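Local structure of serine protease inhibitor 4, isoform B (Drosophila melanogaster, 4P0F) at residues A[283-286]-A[287-291]; A[244-247]-A[248-252]; A[150-154]-A[155-159]; A[58-61]-A[62-66]. The protein probably inhibits serine-type and cysteine-type endopeptidases as a serpin, and is captured here in its cleaved form. All blocks are in the same frame, centred on the assembly; numbering follows the deposited sequence.

In the fold
From the N terminus the four contacts follow one another in series, neither nesting nor crossing, and each ties together neighbouring turns of chain without enclosing a long loop. Interaction 4 finishes helix 54-64. Interaction 3 shapes the connection between helix 129-143 and strand 161-174, a strand paired with 328-341 in the cleaved molecule. Interaction 2 runs through the short helix 243-249 and into the residues that follow, and interaction 1 closes helix 283-288 just after strand 263-281. Interactions 1 and 4 meet directly, their centres about 11 Å apart, where Met291 packs against Gly63 and Leu64. Interactions 2 and 3 lie on opposite sides of the chain's centre, about 36 Å apart between centres.

Interaction 1 of 4, residues A[283-286]-A[287-291]; sequences SEVF and QKLGM
Lys288 grips Glu284 twice, once through the backbone and once through the side chains. Its N donates to Glu284 O at 2.9 Å, the next link after the bond from Gln287 N to Ser283 O, also 2.9 Å. One turn of helix brings both side chains to the same flank, where they run side by side in extended form. The Glu284 chain starts with CG anti to the backbone N (chi1 -174°), and Lys288 NZ reaches Glu284 OE2 at 2.8 Å from the anti side of the carboxylate, a little out of its plane. This is a salt bridge on the partly open surface.

The carbonyls at the end of the helix are then used in turn. Val285 O takes Leu289 N at 3.0 Å. Phe286 O serves two donors, Met291 N at 2.8 Å and, weakly, Leu289 N, while Gly290 N goes back to Gln287 O at 3.0 Å. Ser283 OG finds its partner outside these residues, in Glu281 OE2.

The inner side is apolar. Val285 CG1 touches Leu289 CD1 alongside, and the bent end of Met291 comes obliquely to the Phe286 ring, CE lying 3.6 Å from Phe286 CD2, with SD 4.8 Å from the ring centroid in a Met-aromatic contact. Leu64 of helix 54-64 touches both members of this pair, and Ile41 and Ala45 of helix 38-49 lie against the ring.

With Gly290 at positive phi as the C' residue, the paired bonds Met291 N to Phe286 O and Gly290 N to Gln287 O make this a Schellman motif ending the helix.

Interaction 2 of 4, residues A[244-247]-A[248-252]; sequences PALE and EKLRL
Glu248 lies along the preceding turn, beside Pro244. Its N donates to Pro244 O at 3.2 Å, and the side chain, with CG anti to its own carbonyl carbon (chi1 -69°), runs past that same oxygen, CG coming within 3.4 Å of Pro244 O. A water donates to Pro244 O at 2.7 Å and makes a weak second bond to Glu248 OE2, so the carbonyl is held by one backbone N-H and one water while the carboxylate is only loosely tethered.

Glu247 meets the other segment chiefly through CB, beside the N of Glu248. Its extended side chain leaves in a different direction and packs on Tyr22 and Ser26 of helix 6-28, and OE2 forms a weak hydrogen bond with Ser376 OG. The two neighbouring acids therefore diverge, Glu247 OE1 and Glu248 OE2 standing 7.0 Å apart.

Leu246 supplies the apolar side. Its carbonyl takes Leu250 N at 2.9 Å, nearly along the C=O axis, next to the bond from Lys249 N to Ala245 O at 3.0 Å. Its CD1 lies 4.1 Å from Leu250 CG where the two leucines cross obliquely. Val235 and Pro237 of strand 230-237 lie against Leu246 on this face.

Chemically, this turn is held together by main-chain bonds and one leucine pair, whereas its acidic side chains contribute little to each other: their polar ends turn to other partners, a water for Glu248 and, weakly, Ser376 for Glu247.

Interaction 3 of 4, residues A[150-154]-A[155-159]; sequences DLVPA and DVLNS
Val156 and Leu157 both turn back onto the residues of 152-154, through backbone bonds and through methyl groups. The backbone bonds come first: Val156 N donates to Pro153 O at 3.2 Å, almost straight at 170°, and Leu157 N donates to Ala154 O at 3.1 Å. These two successive i to i+3 bonds define a short 3-10 turn. In each the donor stands well above the carbonyl plane, away from the lone-pair directions, consistent with the tight winding. Ala154 O has a second donor, Asn129 ND2 at the start of helix 129-143, so that carbonyl is gripped by two N-H groups.

The apolar contacts gather round Val152 CG1. It lies 3.8 Å from Val156 CG2 and 4.1 Å from Leu157 CD2, both side chains crossing that of Val152 at about a right angle. In Val156 CG1 lies anti to the carbonyl carbon (chi1 -57°), which leaves CG2 in the crowded position between N and carbonyl carbon and brings this methyl to 3.3 Å from Pro153 O and within 4.1 Å of Pro153 CD. Ile136 of helix 129-143 packs on Val152, Val164 of strand 161-174 on Leu157, and Ile317 of strand 311-324 on Pro153.

A third kind is polar against apolar: Asp155 OD1 rests 3.4 Å from Pro153 CB, a van der Waals touch on the solvent-facing side.

The turn is thus fixed by its own carbonyls plus two asparagines of helix 129-143, Asn129 on Ala154 O and Asn137 on Val152 N, while hydrophobic packing binds Val152 to that helix, Leu157 to strand 161-174 and Pro153 to strand 311-324, with the acid kept outside.

Interaction 4 of 4, residues A[58-61]-A[62-66]; sequences TQLD and QGLGL
Leu60 and Leu64 run side by side on the inner face of the helix, with Leu60 CD2 3.9 Å from Leu64 CD1. This is the tight side. Leu64 N donates to Leu60 O at 3.0 Å, and the leucine side chain closes over the same oxygen, CB and CG both coming to 3.2 Å. Met291 also touches Leu60, and Ala45 of helix 38-49 lies against Leu64. Asp61 is buried too, towards helix 71-84. Leu66 crosses it at about a right angle and sets CD1 3.5 Å from Asp61 OD1, a contact with carbon; the charge of the carboxylate is met by Arg49 of helix 38-49 in a salt bridge through OD1.

The helix end is fixed at Asp61 O. Leu66 N reaches back five residues to it at 2.9 Å, in the carbonyl plane, while Gly65 N adds a weak bond and a water a second weak one. Gly65, with positive phi (76°), gives the turn that brings Leu66 round; the same water donates more firmly to Leu66 O.

The other flank is looser. Gln62 N donates to Thr58 O at 3.0 Å, and a first torsion of -56° lays Gln62 CG against that oxygen, at 3.3 Å, and lets the extended chain run beside Thr58. The amide NE2 merely skims Thr58 CG2 at 3.5 Å. Thr58 OG1 is hydrogen-bonded to Asn54 O.

The chemistry therefore separates by face: leucines and a charge-paired aspartate join the helix to its neighbours inside the fold, whereas outside a methyl and an amide touch without a directional bond, leaving the backbone bond from Gln62 to Thr58 to hold that flank.

Interaction 1 of 4, residues A[283-286]-A[287-291]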
loop_
_atom_site.group_PDB
_atom_site.type_symbol
_atom_site.label_atom_id
_atom_site.label_comp_id
_atom_site.label_asym_id
_atom_site.label_seq_id
_atom_site.Cartn_x
_atom_site.Cartn_y
_atom_site.Cartn_z
ATOM N N SER A 283 0.884 12.476 6.533
ATOM C CA SER A 283 0.147 13.737 6.659
ATOM C C SER A 283 0.430 14.683 5.498
ATOM O O SER A 283 -0.486 15.291 4.940
ATOM C CB SER A 283 0.494 14.447 7.975
ATOM O OG SER A 283 -0.022 13.729 9.078
ATOM N N GLU A 284 1.703 14.816 5.144
ATOM C CA GLU A 284 2.095 15.723 4.080
ATOM C C GLU A 284 1.506 15.280 2.735
ATOM O O GLU A 284 1.008 16.116 1.974
ATOM C CB GLU A 284 3.618 15.819 4.007
ATOM C CG GLU A 284 4.138 16.860 3.026
ATOM C CD GLU A 284 5.653 16.842 2.916
ATOM O OE1 GLU A 284 6.315 16.430 3.890
ATOM O OE2 GLU A 284 6.183 17.226 1.855
ATOM N N VAL A 285 1.544 13.981 2.451
ATOM C CA VAL A 285 0.966 13.450 1.214
ATOM C C VAL A 285 -0.535 13.764 1.169
ATOM O O VAL A 285 -1.043 14.252 0.154
ATOM C CB VAL A 285 1.196 11.926 1.078
ATOM C CG1 VAL A 285 0.278 11.310 0.029
ATOM C CG2 VAL A 285 2.647 11.648 0.733
ATOM N N PHE A 286 -1.239 13.513 2.268
ATOM C CA PHE A 286 -2.682 13.778 2.300
ATOM C C PHE A 286 -2.986 15.255 2.123
ATOM O O PHE A 286 -3.939 15.614 1.433
ATOM C CB PHE A 286 -3.303 13.276 3.597
ATOM C CG PHE A 286 -3.722 11.841 3.545
ATOM C CD1 PHE A 286 -2.791 10.838 3.359
ATOM C CD2 PHE A 286 -5.045 11.491 3.699
ATOM C CE1 PHE A 286 -3.183 9.519 3.318
ATOM C CE2 PHE A 286 -5.438 10.181 3.653
ATOM C CZ PHE A 286 -4.497 9.186 3.463
ATOM N N GLN A 287 -2.183 16.118 2.740
ATOM C CA GLN A 287 -2.356 17.548 2.555
ATOM C C GLN A 287 -2.167 17.954 1.095
ATOM O O GLN A 287 -2.942 18.751 0.549
ATOM C CB GLN A 287 -1.382 18.305 3.448
ATOM C CG GLN A 287 -1.748 18.205 4.924
ATOM C CD GLN A 287 -0.645 18.689 5.834
ATOM O OE1 GLN A 287 0.526 18.718 5.450
ATOM N NE2 GLN A 287 -1.012 19.083 7.043
ATOM N N LYS A 288 -1.144 17.401 0.457
ATOM C CA LYS A 288 -0.868 17.725 -0.937
ATOM C C LYS A 288 -1.927 17.166 -1.884
ATOM O O LYS A 288 -2.042 17.624 -3.022
ATOM C CB LYS A 288 0.506 17.208 -1.344
ATOM C CG LYS A 288 1.649 17.989 -0.736
ATOM C CD LYS A 288 2.967 17.305 -1.043
ATOM C CE LYS A 288 4.161 18.073 -0.499
ATOM N NZ LYS A 288 5.427 17.345 -0.814
ATOM N N LEU A 289 -2.690 16.183 -1.418
ATOM C CA LEU A 289 -3.793 15.629 -2.198
ATOM C C LEU A 289 -5.136 16.248 -1.788
ATOM O O LEU A 289 -6.194 15.736 -2.141
ATOM C CB LEU A 289 -3.838 14.111 -2.055
ATOM C CG LEU A 289 -2.622 13.391 -2.653
ATOM C CD1 LEU A 289 -2.684 11.901 -2.404
ATOM C CD2 LEU A 289 -2.511 13.659 -4.133
ATOM N N GLY A 290 -5.080 17.362 -1.065
ATOM C CA GLY A 290 -6.264 18.150 -0.771
ATOM C C GLY A 290 -7.075 17.685 0.416
ATOM O O GLY A 290 -8.244 18.052 0.541
ATOM N N MET A 291 -6.457 16.898 1.293
ATOM C CA MET A 291 -7.140 16.375 2.475
ATOM C C MET A 291 -6.533 16.926 3.774
ATOM O O MET A 291 -6.257 16.173 4.708
ATOM C CB MET A 291 -7.112 14.850 2.463
ATOM C CG MET A 291 -7.886 14.266 1.286
ATOM S SD MET A 291 -7.811 12.467 1.149
ATOM C CE MET A 291 -6.215 12.227 0.352
#

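Interaction 2 of 4, residues A[244-247]-A[248-252]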
loop_
_atom_site.group_PDB
_atom_site.type_symbol
_atom_site.label_atom_id
_atom_site.label_comp_id
_atom_site.label_asym_id
_atom_site.label_seq_id
_atom_site.Cartn_x
_atom_site.Cartn_y
_atom_site.Cartn_z
ATOM N N PRO A 244 12.468 8.532 -13.706
ATOM C CA PRO A 244 11.716 9.739 -13.327
ATOM C C PRO A 244 10.736 10.205 -14.406
ATOM O O PRO A 244 9.613 10.605 -14.083
ATOM C CB PRO A 244 12.817 10.780 -13.103
ATOM C CG PRO A 244 14.017 9.979 -12.724
ATOM C CD PRO A 244 13.923 8.725 -13.551
ATOM N N ALA A 245 11.146 10.128 -15.669
ATOM C CA ALA A 245 10.274 10.513 -16.779
ATOM C C ALA A 245 9.111 9.537 -16.921
ATOM O O ALA A 245 7.983 9.940 -17.190
ATOM C CB ALA A 245 11.063 10.585 -18.069
ATOM N N LEU A 246 9.378 8.246 -16.732
ATOM C CA LEU A 246 8.306 7.250 -16.774
ATOM C C LEU A 246 7.287 7.515 -15.686
ATOM O O LEU A 246 6.083 7.393 -15.909
ATOM C CB LEU A 246 8.852 5.827 -16.613
ATOM C CG LEU A 246 7.796 4.718 -16.484
ATOM C CD1 LEU A 246 6.894 4.672 -17.702
ATOM C CD2 LEU A 246 8.455 3.353 -16.278
ATOM N N GLU A 247 7.781 7.873 -14.506
ATOM C CA GLU A 247 6.921 8.103 -13.352
ATOM C C GLU A 247 5.957 9.233 -13.655
ATOM O O GLU A 247 4.784 9.177 -13.296
ATOM C CB GLU A 247 7.747 8.432 -12.111
ATOM C CG GLU A 247 8.481 7.232 -11.542
ATOM C CD GLU A 247 9.312 7.567 -10.308
ATOM O OE1 GLU A 247 9.505 8.767 -10.016
ATOM O OE2 GLU A 247 9.767 6.623 -9.626
ATOM N N GLU A 248 6.469 10.256 -14.325
ATOM C CA GLU A 248 5.656 11.402 -14.719
ATOM C C GLU A 248 4.633 11.031 -15.785
ATOM O O GLU A 248 3.489 11.492 -15.746
ATOM C CB GLU A 248 6.547 12.535 -15.233
ATOM C CG GLU A 248 7.394 13.196 -14.159
ATOM C CD GLU A 248 8.469 14.109 -14.732
ATOM O OE1 GLU A 248 8.434 14.389 -15.949
ATOM O OE2 GLU A 248 9.352 14.542 -13.963
ATOM N N LYS A 249 5.046 10.209 -16.741
ATOM C CA LYS A 249 4.168 9.810 -17.838
ATOM C C LYS A 249 3.084 8.818 -17.435
ATOM O O LYS A 249 2.055 8.731 -18.099
ATOM C CB LYS A 249 4.979 9.216 -18.980
ATOM C CG LYS A 249 5.825 10.228 -19.724
ATOM C CD LYS A 249 6.592 9.573 -20.855
ATOM C CE LYS A 249 7.792 10.412 -21.272
ATOM N NZ LYS A 249 8.785 9.636 -22.069
ATOM N N LEU A 250 3.298 8.064 -16.361
ATOM C CA LEU A 250 2.271 7.130 -15.914
ATOM C C LEU A 250 0.972 7.864 -15.566
ATOM O O LEU A 250 -0.111 7.288 -15.644
ATOM C CB LEU A 250 2.767 6.312 -14.713
ATOM C CG LEU A 250 3.765 5.200 -15.039
ATOM C CD1 LEU A 250 4.319 4.598 -13.755
ATOM C CD2 LEU A 250 3.139 4.120 -15.905
ATOM N N ARG A 251 1.082 9.144 -15.215
ATOM C CA ARG A 251 -0.064 9.983 -14.909
ATOM C C ARG A 251 -0.959 10.194 -16.124
ATOM O O ARG A 251 -2.130 10.544 -15.981
ATOM C CB ARG A 251 0.395 11.354 -14.401
ATOM C CG ARG A 251 1.393 11.313 -13.257
ATOM C CD ARG A 251 1.978 12.695 -13.024
ATOM N NE ARG A 251 2.542 12.840 -11.687
ATOM C CZ ARG A 251 2.986 13.987 -11.185
ATOM N NH1 ARG A 251 2.931 15.100 -11.907
ATOM N NH2 ARG A 251 3.483 14.025 -9.956
ATOM N N LEU A 252 -0.384 10.006 -17.309
ATOM C CA LEU A 252 -1.080 10.242 -18.569
ATOM C C LEU A 252 -1.884 9.030 -19.014
ATOM O O LEU A 252 -2.649 9.117 -19.972
ATOM C CB LEU A 252 -0.087 10.612 -19.679
ATOM C CG LEU A 252 0.812 11.830 -19.465
ATOM C CD1 LEU A 252 1.858 11.914 -20.566
ATOM C CD2 LEU A 252 0.008 13.090 -19.425
HETATM O O HOH W 1 9.449 11.952 -11.800
#

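Interaction 3 of 4, residues A[150-154]-A[155-159]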
loop_
_atom_site.group_PDB
_atom_site.type_symbol
_atom_site.label_atom_id
_atom_site.label_comp_id
_atom_site.label_asym_id
_atom_site.label_seq_id
_atom_site.Cartn_x
_atom_site.Cartn_y
_atom_site.Cartn_z
ATOM N N ASP A 150 6.883 -2.314 15.136
ATOM C CA ASP A 150 6.807 -0.966 15.687
ATOM C C ASP A 150 6.086 0.018 14.773
ATOM O O ASP A 150 6.579 1.126 14.553
ATOM C CB ASP A 150 8.210 -0.430 15.986
ATOM C CG ASP A 150 8.190 0.805 16.891
ATOM O OD1 ASP A 150 7.329 0.880 17.796
ATOM O OD2 ASP A 150 9.033 1.704 16.691
ATOM N N LEU A 151 4.918 -0.359 14.260
ATOM C CA LEU A 151 4.176 0.531 13.360
ATOM C C LEU A 151 3.907 1.885 14.007
ATOM O O LEU A 151 4.268 2.923 13.454
ATOM C CB LEU A 151 2.847 -0.097 12.930
ATOM C CG LEU A 151 1.995 0.788 12.003
ATOM C CD1 LEU A 151 2.635 0.903 10.644
ATOM C CD2 LEU A 151 0.585 0.274 11.883
ATOM N N VAL A 152 3.264 1.870 15.174
ATOM C CA VAL A 152 2.872 3.098 15.858
ATOM C C VAL A 152 3.759 3.326 17.069
ATOM O O VAL A 152 3.640 2.604 18.048
ATOM C CB VAL A 152 1.401 3.048 16.305
ATOM C CG1 VAL A 152 0.990 4.379 16.925
ATOM C CG2 VAL A 152 0.505 2.703 15.125
ATOM N N PRO A 153 4.658 4.322 17.009
ATOM C CA PRO A 153 5.553 4.518 18.157
ATOM C C PRO A 153 4.812 5.014 19.378
ATOM O O PRO A 153 3.825 5.739 19.243
ATOM C CB PRO A 153 6.547 5.582 17.673
ATOM C CG PRO A 153 6.326 5.723 16.213
ATOM C CD PRO A 153 4.932 5.288 15.931
ATOM N N ALA A 154 5.291 4.647 20.560
ATOM C CA ALA A 154 4.669 5.082 21.793
ATOM C C ALA A 154 4.643 6.601 21.877
ATOM O O ALA A 154 3.723 7.164 22.472
ATOM C CB ALA A 154 5.401 4.502 22.994
ATOM N N ASP A 155 5.620 7.270 21.263
ATOM C CA ASP A 155 5.756 8.706 21.476
ATOM C C ASP A 155 4.789 9.551 20.633
ATOM O O ASP A 155 4.805 10.778 20.747
ATOM C CB ASP A 155 7.216 9.179 21.269
ATOM C CG ASP A 155 7.767 8.967 19.858
ATOM O OD1 ASP A 155 7.035 8.676 18.889
ATOM O OD2 ASP A 155 9.001 9.140 19.722
ATOM N N VAL A 156 3.919 8.919 19.848
ATOM C CA VAL A 156 2.818 9.677 19.211
ATOM C C VAL A 156 1.471 9.423 19.882
ATOM O O VAL A 156 0.443 9.923 19.414
ATOM C CB VAL A 156 2.669 9.370 17.699
ATOM C CG1 VAL A 156 3.959 9.664 16.972
ATOM C CG2 VAL A 156 2.203 7.948 17.451
ATOM N N LEU A 157 1.490 8.669 20.979
ATOM C CA LEU A 157 0.297 8.353 21.758
ATOM C C LEU A 157 0.401 8.971 23.143
ATOM O O LEU A 157 1.473 8.966 23.736
ATOM C CB LEU A 157 0.115 6.834 21.885
ATOM C CG LEU A 157 0.045 6.045 20.577
ATOM C CD1 LEU A 157 -0.127 4.553 20.846
ATOM C CD2 LEU A 157 -1.071 6.546 19.681
ATOM N N ASN A 158 -0.715 9.481 23.658
ATOM C CA ASN A 158 -0.770 9.988 25.030
ATOM C C ASN A 158 -2.213 10.066 25.526
ATOM O O ASN A 158 -3.117 9.540 24.884
ATOM C CB ASN A 158 -0.078 11.357 25.133
ATOM C CG ASN A 158 -0.753 12.445 24.297
ATOM O OD1 ASN A 158 -1.942 12.382 23.993
ATOM N ND2 ASN A 158 0.022 13.455 23.927
ATOM N N SER A 159 -2.437 10.717 26.669
ATOM C CA SER A 159 -3.764 10.738 27.272
ATOM C C SER A 159 -4.813 11.442 26.416
ATOM O O SER A 159 -6.011 11.294 26.665
ATOM C CB SER A 159 -3.712 11.411 28.652
ATOM O OG SER A 159 -3.203 12.727 28.544
#

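Interaction 4 of 4, residues A[58-61]-A[62-66]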
loop_
_atom_site.group_PDB
_atom_site.type_symbol
_atom_site.label_atom_id
_atom_site.label_comp_id
_atom_site.label_asym_id
_atom_site.label_seq_id
_atom_site.Cartn_x
_atom_site.Cartn_y
_atom_site.Cartn_z
ATOM N N THR A 58 -16.136 15.356 3.075
ATOM C CA THR A 58 -16.118 15.596 1.642
ATOM C C THR A 58 -14.693 15.523 1.088
ATOM O O THR A 58 -14.475 14.940 0.020
ATOM C CB THR A 58 -16.739 16.950 1.300
ATOM O OG1 THR A 58 -18.077 17.010 1.824
ATOM C CG2 THR A 58 -16.796 17.155 -0.189
ATOM N N GLN A 59 -13.736 16.131 1.789
ATOM C CA GLN A 59 -12.335 16.069 1.371
ATOM C C GLN A 59 -11.867 14.616 1.262
ATOM O O GLN A 59 -11.227 14.237 0.277
ATOM C CB GLN A 59 -11.429 16.825 2.345
ATOM C CG GLN A 59 -11.426 18.331 2.176
ATOM C CD GLN A 59 -10.346 19.010 3.008
ATOM O OE1 GLN A 59 -9.595 18.351 3.740
ATOM N NE2 GLN A 59 -10.261 20.328 2.897
ATOM N N LEU A 60 -12.188 13.807 2.270
ATOM C CA LEU A 60 -11.792 12.401 2.259
ATOM C C LEU A 60 -12.433 11.649 1.084
ATOM O O LEU A 60 -11.744 10.931 0.363
ATOM C CB LEU A 60 -12.145 11.735 3.590
ATOM C CG LEU A 60 -11.129 12.064 4.683
ATOM C CD1 LEU A 60 -11.739 11.827 6.065
ATOM C CD2 LEU A 60 -9.860 11.257 4.514
ATOM N N ASP A 61 -13.734 11.830 0.869
ATOM C CA ASP A 61 -14.410 11.202 -0.267
ATOM C C ASP A 61 -13.719 11.519 -1.588
ATOM O O ASP A 61 -13.433 10.633 -2.385
ATOM C CB ASP A 61 -15.872 11.657 -0.377
ATOM C CG ASP A 61 -16.753 11.096 0.715
ATOM O OD1 ASP A 61 -16.339 10.134 1.380
ATOM O OD2 ASP A 61 -17.880 11.619 0.890
ATOM N N GLN A 62 -13.465 12.799 -1.828
ATOM C CA GLN A 62 -12.993 13.226 -3.126
ATOM C C GLN A 62 -11.489 13.026 -3.277
ATOM O O GLN A 62 -11.019 12.756 -4.371
ATOM C CB GLN A 62 -13.384 14.683 -3.368
ATOM C CG GLN A 62 -14.882 14.867 -3.234
ATOM C CD GLN A 62 -15.317 16.294 -3.428
ATOM O OE1 GLN A 62 -14.501 17.208 -3.434
ATOM N NE2 GLN A 62 -16.610 16.488 -3.596
ATOM N N GLY A 63 -10.742 13.115 -2.181
ATOM C CA GLY A 63 -9.300 12.913 -2.249
ATOM C C GLY A 63 -8.900 11.443 -2.355
ATOM O O GLY A 63 -7.879 11.117 -2.954
ATOM N N LEU A 64 -9.706 10.565 -1.766
ATOM C CA LEU A 64 -9.462 9.118 -1.816
ATOM C C LEU A 64 -10.109 8.458 -3.032
ATOM O O LEU A 64 -9.744 7.337 -3.420
ATOM C CB LEU A 64 -9.999 8.451 -0.548
ATOM C CG LEU A 64 -9.376 8.890 0.776
ATOM C CD1 LEU A 64 -10.166 8.311 1.940
ATOM C CD2 LEU A 64 -7.919 8.466 0.835
ATOM N N GLY A 65 -11.078 9.146 -3.635
ATOM C CA GLY A 65 -11.811 8.585 -4.755
ATOM C C GLY A 65 -12.824 7.547 -4.298
ATOM O O GLY A 65 -12.985 6.507 -4.926
ATOM N N LEU A 66 -13.519 7.822 -3.200
ATOM C CA LEU A 66 -14.480 6.854 -2.688
ATOM C C LEU A 66 -15.730 6.803 -3.572
ATOM O O LEU A 66 -15.954 7.691 -4.401
ATOM C CB LEU A 66 -14.842 7.174 -1.238
ATOM C CG LEU A 66 -13.657 7.248 -0.263
ATOM C CD1 LEU A 66 -14.151 7.392 1.166
ATOM C CD2 LEU A 66 -12.753 6.017 -0.371
HETATM O O HOH W 2 -16.492 10.453 -3.769
#